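Long-range contact in dTDP-4-dehydrorhamnose 3,5-epimerase (PDB 2B9U), which probably catalyses the epimerisation at C3' and C5' of dTDP-4-dehydro-6-deoxyglucose that yields dTDP-4-dehydro-beta-L-rhamnose, a step in making dTDP-L-rhamnose: residues F51-V57 against F120-S126. Residues are numbered along the deposited sequence; the frame is centred on the assembly and turned at random.
Sequences FSRKGVV and FQALEDS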
ATOM      1  N   PHE A  51      -4.502  -2.714 -11.364  1.00 22.20           N
ATOM      2  CA  PHE A  51      -3.564  -3.252 -12.318  1.00 22.42           C
ATOM      3  C   PHE A  51      -3.994  -2.769 -13.705  1.00 22.33           C
ATOM      4  O   PHE A  51      -5.152  -2.896 -14.083  1.00 22.18           O
ATOM      5  CB  PHE A  51      -3.531  -4.777 -12.264  1.00 22.82           C
ATOM      6  CG  PHE A  51      -2.840  -5.398 -13.445  1.00 24.57           C
ATOM      7  CD1 PHE A  51      -1.450  -5.253 -13.613  1.00 24.31           C
ATOM      8  CD2 PHE A  51      -3.563  -6.101 -14.400  1.00 22.72           C
ATOM      9  CE1 PHE A  51      -0.802  -5.810 -14.716  1.00 25.33           C
ATOM     10  CE2 PHE A  51      -2.921  -6.659 -15.497  1.00 24.24           C
ATOM     11  CZ  PHE A  51      -1.534  -6.516 -15.653  1.00 23.32           C
ATOM     12  N   SER A  52      -3.059  -2.196 -14.448  1.00 22.02           N
ATOM     13  CA  SER A  52      -3.363  -1.600 -15.726  1.00 22.56           C
ATOM     14  C   SER A  52      -2.421  -2.170 -16.771  1.00 23.69           C
ATOM     15  O   SER A  52      -1.207  -2.131 -16.604  1.00 23.65           O
ATOM     16  CB  SER A  52      -3.238  -0.069 -15.645  1.00 21.92           C
ATOM     17  OG  SER A  52      -4.027   0.438 -14.565  1.00 22.86           O
ATOM     18  N   ARG A  53      -2.992  -2.699 -17.846  1.00 24.95           N
ATOM     19  CA  ARG A  53      -2.221  -3.184 -18.987  1.00 25.93           C
ATOM     20  C   ARG A  53      -1.628  -1.994 -19.701  1.00 26.04           C
ATOM     21  O   ARG A  53      -2.174  -0.902 -19.620  1.00 26.50           O
ATOM     22  CB  ARG A  53      -3.124  -3.990 -19.927  1.00 26.21           C
ATOM     23  CG  ARG A  53      -3.560  -5.307 -19.313  1.00 29.37           C
ATOM     24  CD  ARG A  53      -4.708  -5.957 -20.046  1.00 35.84           C
ATOM     25  NE  ARG A  53      -5.078  -7.216 -19.391  1.00 39.18           N
ATOM     26  CZ  ARG A  53      -5.926  -8.115 -19.884  1.00 42.17           C
ATOM     27  NH1 ARG A  53      -6.508  -7.929 -21.066  1.00 42.75           N
ATOM     28  NH2 ARG A  53      -6.184  -9.217 -19.191  1.00 43.83           N
ATOM     29  N   LYS A  54      -0.514  -2.201 -20.396  1.00 26.13           N
ATOM     30  CA  LYS A  54       0.149  -1.132 -21.147  1.00 26.28           C
ATOM     31  C   LYS A  54      -0.808  -0.363 -22.058  1.00 26.29           C
ATOM     32  O   LYS A  54      -1.602  -0.953 -22.802  1.00 25.92           O
ATOM     33  CB  LYS A  54       1.314  -1.699 -21.956  1.00 26.24           C
ATOM     34  CG  LYS A  54       2.070  -0.704 -22.831  1.00 27.22           C
ATOM     35  CD  LYS A  54       3.294  -1.354 -23.491  1.00 28.65           C
ATOM     36  CE  LYS A  54       3.927  -0.422 -24.533  1.00 31.05           C
ATOM     37  NZ  LYS A  54       5.080  -1.045 -25.278  1.00 31.22           N
ATOM     38  N   GLY A  55      -0.725   0.965 -21.980  1.00 26.43           N
ATOM     39  CA  GLY A  55      -1.535   1.844 -22.804  1.00 25.44           C
ATOM     40  C   GLY A  55      -2.825   2.290 -22.149  1.00 25.43           C
ATOM     41  O   GLY A  55      -3.498   3.206 -22.650  1.00 25.31           O
ATOM     42  N   VAL A  56      -3.181   1.639 -21.044  1.00 24.61           N
ATOM     43  CA  VAL A  56      -4.396   1.990 -20.313  1.00 24.09           C
ATOM     44  C   VAL A  56      -4.288   3.433 -19.825  1.00 24.39           C
ATOM     45  O   VAL A  56      -3.226   3.849 -19.365  1.00 24.21           O
ATOM     46  CB  VAL A  56      -4.672   0.991 -19.137  1.00 23.68           C
ATOM     47  CG1 VAL A  56      -5.596   1.592 -18.087  1.00 22.67           C
ATOM     48  CG2 VAL A  56      -5.242  -0.315 -19.687  1.00 22.67           C
ATOM     49  N   VAL A  57      -5.379   4.184 -19.964  1.00 23.92           N
ATOM     50  CA  VAL A  57      -5.515   5.493 -19.347  1.00 23.99           C
ATOM     51  C   VAL A  57      -6.652   5.433 -18.339  1.00 24.44           C
ATOM     52  O   VAL A  57      -7.726   4.911 -18.650  1.00 24.63           O
ATOM     53  CB  VAL A  57      -5.828   6.580 -20.408  1.00 24.43           C
ATOM     54  CG1 VAL A  57      -6.120   7.925 -19.738  1.00 24.58           C
ATOM     55  CG2 VAL A  57      -4.689   6.699 -21.420  1.00 23.10           C
ATOM     56  N   PHE A 120      -3.411   8.773 -15.120  1.00 22.23           N
ATOM     57  CA  PHE A 120      -2.138   8.265 -15.611  1.00 22.96           C
ATOM     58  C   PHE A 120      -2.346   7.406 -16.840  1.00 23.15           C
ATOM     59  O   PHE A 120      -3.443   6.891 -17.060  1.00 23.00           O
ATOM     60  CB  PHE A 120      -1.380   7.460 -14.537  1.00 22.37           C
ATOM     61  CG  PHE A 120      -2.093   6.206 -14.081  1.00 22.39           C
ATOM     62  CD1 PHE A 120      -1.901   4.989 -14.741  1.00 21.75           C
ATOM     63  CD2 PHE A 120      -2.928   6.235 -12.973  1.00 23.61           C
ATOM     64  CE1 PHE A 120      -2.532   3.838 -14.310  1.00 23.06           C
ATOM     65  CE2 PHE A 120      -3.573   5.072 -12.536  1.00 22.75           C
ATOM     66  CZ  PHE A 120      -3.379   3.881 -13.196  1.00 21.28           C
ATOM     67  N   GLN A 121      -1.286   7.265 -17.630  1.00 23.64           N
ATOM     68  CA  GLN A 121      -1.192   6.186 -18.596  1.00 24.05           C
ATOM     69  C   GLN A 121      -0.150   5.150 -18.161  1.00 24.71           C
ATOM     70  O   GLN A 121       0.970   5.499 -17.756  1.00 24.95           O
ATOM     71  CB  GLN A 121      -0.888   6.697 -20.005  1.00 24.13           C
ATOM     72  CG  GLN A 121      -0.908   5.573 -21.051  1.00 22.38           C
ATOM     73  CD  GLN A 121      -0.819   6.078 -22.469  1.00 24.07           C
ATOM     74  OE1 GLN A 121       0.036   6.903 -22.802  1.00 24.04           O
ATOM     75  NE2 GLN A 121      -1.689   5.571 -23.320  1.00 23.60           N
ATOM     76  N   ALA A 122      -0.536   3.876 -18.221  1.00 24.85           N
ATOM     77  CA  ALA A 122       0.414   2.790 -17.983  1.00 24.70           C
ATOM     78  C   ALA A 122       1.378   2.688 -19.174  1.00 24.76           C
ATOM     79  O   ALA A 122       0.948   2.526 -20.324  1.00 24.40           O
ATOM     80  CB  ALA A 122      -0.325   1.471 -17.727  1.00 24.11           C
ATOM     81  N   LEU A 123       2.677   2.828 -18.885  1.00 25.00           N
ATOM     82  CA  LEU A 123       3.727   2.777 -19.893  1.00 25.98           C
ATOM     83  C   LEU A 123       4.143   1.322 -20.142  1.00 26.61           C
ATOM     84  O   LEU A 123       4.618   0.954 -21.216  1.00 26.95           O
ATOM     85  CB  LEU A 123       4.927   3.658 -19.460  1.00 26.10           C
ATOM     86  CG  LEU A 123       4.605   5.137 -19.190  1.00 25.15           C
ATOM     87  CD1 LEU A 123       5.830   5.919 -18.774  1.00 25.51           C
ATOM     88  CD2 LEU A 123       3.936   5.837 -20.388  1.00 25.87           C
ATOM     89  N   GLU A 124       3.941   0.519 -19.109  1.00 26.76           N
ATOM     90  CA  GLU A 124       4.120  -0.914 -19.095  1.00 26.94           C
ATOM     91  C   GLU A 124       2.899  -1.386 -18.326  1.00 25.79           C
ATOM     92  O   GLU A 124       2.181  -0.564 -17.732  1.00 25.96           O
ATOM     93  CB  GLU A 124       5.358  -1.295 -18.255  1.00 27.41           C
ATOM     94  CG  GLU A 124       6.713  -0.981 -18.837  1.00 30.74           C
ATOM     95  CD  GLU A 124       7.865  -1.360 -17.893  1.00 35.72           C
ATOM     96  OE1 GLU A 124       7.688  -2.208 -16.972  1.00 36.26           O
ATOM     97  OE2 GLU A 124       8.968  -0.792 -18.071  1.00 40.01           O
ATOM     98  N   ASP A 125       2.690  -2.696 -18.297  1.00 25.35           N
ATOM     99  CA  ASP A 125       1.748  -3.327 -17.365  1.00 24.49           C
ATOM    100  C   ASP A 125       2.168  -2.886 -15.980  1.00 23.14           C
ATOM    101  O   ASP A 125       3.327  -3.089 -15.605  1.00 23.29           O
ATOM    102  CB  ASP A 125       1.838  -4.856 -17.448  1.00 24.79           C
ATOM    103  CG  ASP A 125       1.069  -5.443 -18.628  1.00 26.15           C
ATOM    104  OD1 ASP A 125       0.626  -4.690 -19.521  1.00 26.01           O
ATOM    105  OD2 ASP A 125       0.907  -6.686 -18.650  1.00 26.21           O
ATOM    106  N   SER A 126       1.245  -2.266 -15.240  1.00 21.30           N
ATOM    107  CA  SER A 126       1.569  -1.590 -13.973  1.00 20.19           C
ATOM    108  C   SER A 126       0.580  -1.825 -12.830  1.00 19.81           C
ATOM    109  O   SER A 126      -0.642  -1.846 -13.036  1.00 19.16           O
ATOM    110  CB  SER A 126       1.647  -0.071 -14.174  1.00 20.12           C
ATOM    111  OG  SER A 126       2.657   0.275 -15.085  1.00 18.48           O
TER
HETATM  112  O   HOH W   1      -2.686   0.331 -12.488  1.00 20.45           O
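Gln121 lays its CB, CG and NE2 along the turn at Gly55 and Val56. Its CB lies 3.7 Å from Val56 O and near Val57 CG2; CG, set anti to the backbone N (chi1 -175°), closes to 3.3 Å on Val56 O. CD continues the extended chain past Val57 CG2, and NE2 donates a nearly straight 3.1 Å hydrogen bond to Gly55 O, which lies close to the amide plane although NE2 stands above the carbonyl plane. OE1 takes the backbone N-H of Ile154, so a long amide suits a place that needs a donor and an acceptor at once. A leucine in its place would probably leave Gly55 O and the Ile154 N-H without these partners and set the turn less firmly against the strand. Arg53 to Val56 form a type II turn, in which Gly55 takes a positive phi (94°) that would press a CB against the preceding carbonyl; Gly55 N donates a hydrogen bond to Ala122 O, and Val56 O accepts one from Ala122 N. Ala122 is small enough for its methyl to sit 3.6 Å from Arg53 O. On the Lys54 side of the turn, Asp125 OD1 accepts the Lys54 N-H (2.9 Å), while its OD2 approaches the ring edge of Phe51, the two planes nearly perpendicular. Ser52 and Ser126 form an antiparallel hydrogen-bonded pair, Val57 and Gln121 a non-hydrogen-bonded one. Two facing connections, each leading from one sheet to the other, thus pair antiparallel at both ends, as befits the flattened, jelly roll-like barrel of the cupin fold.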